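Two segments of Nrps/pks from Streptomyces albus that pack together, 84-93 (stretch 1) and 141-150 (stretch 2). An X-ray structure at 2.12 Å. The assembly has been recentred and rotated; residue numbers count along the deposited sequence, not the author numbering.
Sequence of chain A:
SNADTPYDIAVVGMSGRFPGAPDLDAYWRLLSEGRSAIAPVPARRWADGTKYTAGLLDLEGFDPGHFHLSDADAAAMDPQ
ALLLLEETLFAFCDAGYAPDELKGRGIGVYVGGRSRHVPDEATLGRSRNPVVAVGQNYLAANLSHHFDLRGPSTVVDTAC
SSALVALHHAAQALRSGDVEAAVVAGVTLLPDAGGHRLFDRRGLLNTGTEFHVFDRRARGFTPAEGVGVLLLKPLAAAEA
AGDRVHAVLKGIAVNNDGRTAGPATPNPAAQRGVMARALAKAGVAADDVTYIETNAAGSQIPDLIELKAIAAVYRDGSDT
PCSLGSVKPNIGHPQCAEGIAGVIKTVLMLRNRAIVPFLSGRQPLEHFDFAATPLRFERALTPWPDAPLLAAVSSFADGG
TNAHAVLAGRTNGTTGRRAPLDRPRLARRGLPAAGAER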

# COMPACT_ATOMS: atom_id res chain seq x y z
N LEU A 84 -7.31 -4.21 -17.58
CA LEU A 84 -7.25 -2.98 -16.79
C LEU A 84 -7.00 -1.75 -17.66
O LEU A 84 -7.53 -0.67 -17.37
N LEU A 85 -6.16 -1.87 -18.68
CA LEU A 85 -5.93 -0.75 -19.60
C LEU A 85 -7.25 -0.28 -20.27
O LEU A 85 -7.56 0.91 -20.31
N GLU A 86 -8.02 -1.24 -20.77
CA GLU A 86 -9.33 -0.94 -21.38
C GLU A 86 -10.24 -0.32 -20.37
O GLU A 86 -10.87 0.70 -20.64
N GLU A 87 -10.40 -0.98 -19.24
CA GLU A 87 -11.38 -0.47 -18.28
C GLU A 87 -10.98 0.86 -17.68
O GLU A 87 -11.85 1.63 -17.32
N THR A 88 -9.69 1.12 -17.52
CA THR A 88 -9.26 2.44 -17.03
C THR A 88 -9.61 3.48 -18.09
O THR A 88 -10.15 4.53 -17.74
N LEU A 89 -9.32 3.20 -19.36
CA LEU A 89 -9.74 4.09 -20.42
C LEU A 89 -11.25 4.35 -20.34
O LEU A 89 -11.67 5.50 -20.46
N PHE A 90 -12.05 3.31 -20.13
CA PHE A 90 -13.47 3.49 -20.08
C PHE A 90 -13.92 4.27 -18.85
O PHE A 90 -14.92 5.00 -18.89
N ALA A 91 -13.22 4.15 -17.73
CA ALA A 91 -13.57 4.97 -16.57
C ALA A 91 -13.28 6.44 -16.82
O ALA A 91 -14.05 7.30 -16.41
N PHE A 92 -12.20 6.74 -17.52
CA PHE A 92 -11.92 8.13 -17.88
C PHE A 92 -13.00 8.69 -18.81
O PHE A 92 -13.43 9.84 -18.64
N CYS A 93 -13.39 7.91 -19.81
CA CYS A 93 -14.56 8.22 -20.65
C CYS A 93 -15.80 8.54 -19.80
O CYS A 93 -16.46 9.56 -20.02
N ALA A 141 1.71 -0.32 -12.59
CA ALA A 141 2.76 0.40 -13.38
C ALA A 141 2.41 0.49 -14.85
O ALA A 141 2.72 1.52 -15.46
N ASN A 142 1.76 -0.52 -15.42
CA ASN A 142 1.31 -0.39 -16.79
C ASN A 142 0.37 0.75 -16.99
O ASN A 142 0.42 1.39 -17.99
N LEU A 143 -0.49 1.01 -16.01
CA LEU A 143 -1.44 2.06 -16.14
C LEU A 143 -0.75 3.40 -16.04
O LEU A 143 -1.01 4.32 -16.82
N SER A 144 0.13 3.53 -15.06
CA SER A 144 0.86 4.76 -14.86
C SER A 144 1.70 5.05 -16.09
O SER A 144 1.82 6.21 -16.48
N HIS A 145 2.30 4.02 -16.67
CA HIS A 145 3.13 4.21 -17.84
C HIS A 145 2.29 4.63 -19.05
O HIS A 145 2.56 5.64 -19.67
N HIS A 146 1.21 3.90 -19.33
CA HIS A 146 0.46 4.16 -20.52
C HIS A 146 -0.26 5.50 -20.48
O HIS A 146 -0.27 6.18 -21.48
N PHE A 147 -0.87 5.87 -19.35
CA PHE A 147 -1.59 7.11 -19.25
C PHE A 147 -0.73 8.27 -18.74
O PHE A 147 -1.23 9.38 -18.63
N ASP A 148 0.55 8.00 -18.47
CA ASP A 148 1.55 8.99 -17.96
C ASP A 148 1.08 9.67 -16.63
O ASP A 148 1.04 10.89 -16.51
N LEU A 149 0.67 8.84 -15.68
CA LEU A 149 0.19 9.29 -14.39
C LEU A 149 1.38 9.29 -13.45
O LEU A 149 2.23 8.42 -13.52
N ARG A 150 1.50 10.32 -12.62
CA ARG A 150 2.75 10.59 -11.89
C ARG A 150 2.62 10.44 -10.39
O ARG A 150 3.60 10.70 -9.65

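The contact between the two helices is centred on two reciprocal insertions, F147 into the first helix and L85 into the second. F147 has more of its surface covered by the opposing stretch than any other residue of the two, 88 Å². Its CA-to-CB bond points toward the first helix, and with chi1 in the m well (-67°) and chi2 at -73° the ring enters a hole formed by L85, T88, L89 and F92, residues spread over two turns of the same helix. The ring tip reaches the backbone: F147 CZ lies 3.8 Å from L85 O, which sits at the ring edge near its plane, and 3.8 Å from L89 N. These two backbone atoms are already joined to each other by a helical hydrogen bond, so the ring packs against a closed turn. Around them, L89 CB approaches F147 CZ at 4.1 Å and the methyl T88 CG2 approaches F147 CE2 at 3.7 Å.

L85 makes the complementary insertion. Its CA-to-CB bond points sideways, but the mt rotamer brings the end of the side chain nearer to the second helix, where it sits among N142, L143, H146 and F147. The methyl L85 CD2 serves all four neighbours, at 3.8 Å from L143 CD2, 3.8 Å from H146 CB, 4.1 Å from N142 O and 4.2 Å from F147 CE2. The backbones are close here, with L85 CA 6.3 Å from L143 CA.

L143, also mt and also sideways at its CA-to-CB bond, extends this apolar layer toward the start of the first stretch. Its CD2 lies 4.1 Å from L84 CB and 3.8 Å from L84 O, while L143 CD1 comes within 3.6 Å of T88 OG1. L84, another mt leucine, points toward the second helix but contributes modestly.

In the other direction along the first helix, F92 (chi1 m) directs its ring edge at the face of F147. The centroids are 5.0 Å apart and the planes meet at 81°, an edge-to-face arrangement whose closest atoms are F92 CE2 and F147 CD1, at 3.6 Å. Beyond the helical turns, L149 (mt) points toward the first helix and places its CD1 4.5 Å from F92 CZ, at the edge of that ring.

No hydrogen bond crosses between the stretches, and the one polar side chain of the contact with an assigned partner, T88, finds it in its own helix. T88, in the m rotamer, turns its hydroxyl back along its own helix, donating from T88 OG1 to L84 O at 2.8 Å, which leaves its methyl free to meet F147. At the margin, H146 (chi1 t) offers its CB to L85, and N142 points inward without its side chain coming closer than 4.9 Å. Outside the contact, D148 adopts positive phi in a Schellman motif, and its carboxylate forms a salt bridge with R150, with R150 NE 2.9 Å from D148 OD1.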

# COMPACT_ATOMS: atom_id res chain seq x y z
CB LEU A 84 -6.13 -3.04 -15.78
CG LEU A 84 -6.50 -3.71 -14.49
CD1 LEU A 84 -5.23 -3.75 -13.64
CD2 LEU A 84 -7.60 -2.96 -13.72
CB LEU A 85 -4.90 -1.11 -20.69
CG LEU A 85 -3.45 -1.12 -20.19
CD1 LEU A 85 -2.56 -1.79 -21.20
CD2 LEU A 85 -2.98 0.31 -20.00
CB GLU A 86 -10.08 -2.17 -21.91
CG GLU A 86 -9.58 -2.75 -23.16
CD GLU A 86 -10.50 -3.82 -23.77
OE1 GLU A 86 -11.60 -4.16 -23.22
OE2 GLU A 86 -10.11 -4.34 -24.85
CB GLU A 87 -11.62 -1.46 -17.18
CG GLU A 87 -12.37 -2.66 -17.67
CD GLU A 87 -13.78 -2.31 -18.19
OE1 GLU A 87 -14.51 -1.42 -17.65
OE2 GLU A 87 -14.13 -2.95 -19.17
CB THR A 88 -7.78 2.45 -16.66
OG1 THR A 88 -7.55 1.47 -15.64
CG2 THR A 88 -7.34 3.85 -16.23
CB LEU A 89 -9.38 3.55 -21.78
CG LEU A 89 -9.88 4.38 -22.96
CD1 LEU A 89 -9.30 5.80 -22.98
CD2 LEU A 89 -9.54 3.63 -24.21
CB PHE A 90 -14.22 2.14 -20.15
CG PHE A 90 -13.99 1.34 -21.42
CD1 PHE A 90 -13.55 1.92 -22.58
CD2 PHE A 90 -14.21 -0.02 -21.41
CE1 PHE A 90 -13.33 1.16 -23.73
CE2 PHE A 90 -13.99 -0.79 -22.56
CZ PHE A 90 -13.56 -0.20 -23.72
CB ALA A 91 -12.83 4.50 -15.34
CB PHE A 92 -10.57 8.26 -18.58
CG PHE A 92 -9.38 7.96 -17.72
CD1 PHE A 92 -9.44 7.99 -16.36
CD2 PHE A 92 -8.19 7.63 -18.29
CE1 PHE A 92 -8.32 7.72 -15.55
CE2 PHE A 92 -7.05 7.41 -17.50
CZ PHE A 92 -7.12 7.45 -16.13
CB CYS A 93 -14.90 7.05 -21.56
SG CYS A 93 -13.58 6.90 -22.81
CB ALA A 141 4.15 -0.26 -13.26
CB ASN A 142 0.56 -1.62 -17.25
CG ASN A 142 1.49 -2.70 -17.66
OD1 ASN A 142 2.43 -2.45 -18.38
ND2 ASN A 142 1.23 -3.92 -17.22
CB LEU A 143 -2.55 1.95 -15.09
CG LEU A 143 -3.36 0.67 -15.07
CD1 LEU A 143 -4.43 0.67 -14.00
CD2 LEU A 143 -4.01 0.45 -16.39
CB SER A 144 1.77 4.66 -13.65
OG SER A 144 0.98 4.50 -12.47
CB HIS A 145 3.93 2.94 -18.16
CG HIS A 145 4.76 3.06 -19.39
ND1 HIS A 145 4.36 2.59 -20.61
CD2 HIS A 145 5.98 3.61 -19.58
CE1 HIS A 145 5.29 2.83 -21.51
NE2 HIS A 145 6.29 3.46 -20.91
CB HIS A 146 -0.57 3.09 -20.85
CG HIS A 146 -1.47 3.51 -21.98
ND1 HIS A 146 -1.05 3.52 -23.31
CD2 HIS A 146 -2.71 4.05 -21.98
CE1 HIS A 146 -2.02 4.00 -24.07
NE2 HIS A 146 -3.04 4.35 -23.29
CB PHE A 147 -2.79 6.88 -18.35
CG PHE A 147 -3.82 5.95 -18.93
CD1 PHE A 147 -4.64 6.38 -19.97
CD2 PHE A 147 -3.97 4.66 -18.47
CE1 PHE A 147 -5.61 5.54 -20.52
CE2 PHE A 147 -4.95 3.84 -18.99
CZ PHE A 147 -5.77 4.29 -20.02
CB ASP A 148 1.81 10.03 -19.00
CG ASP A 148 3.04 10.89 -18.69
OD1 ASP A 148 4.00 10.51 -17.92
OD2 ASP A 148 3.08 11.97 -19.31
CB LEU A 149 -0.88 8.34 -13.95
CG LEU A 149 -2.02 8.17 -14.98
CD1 LEU A 149 -3.03 7.22 -14.37
CD2 LEU A 149 -2.67 9.51 -15.26
CB ARG A 150 3.21 12.03 -12.16
CG ARG A 150 3.36 12.37 -13.62
CD ARG A 150 4.54 11.79 -14.28
NE ARG A 150 4.60 12.21 -15.69
CZ ARG A 150 5.16 13.34 -16.13
NH1 ARG A 150 5.72 14.18 -15.28
NH2 ARG A 150 5.11 13.62 -17.40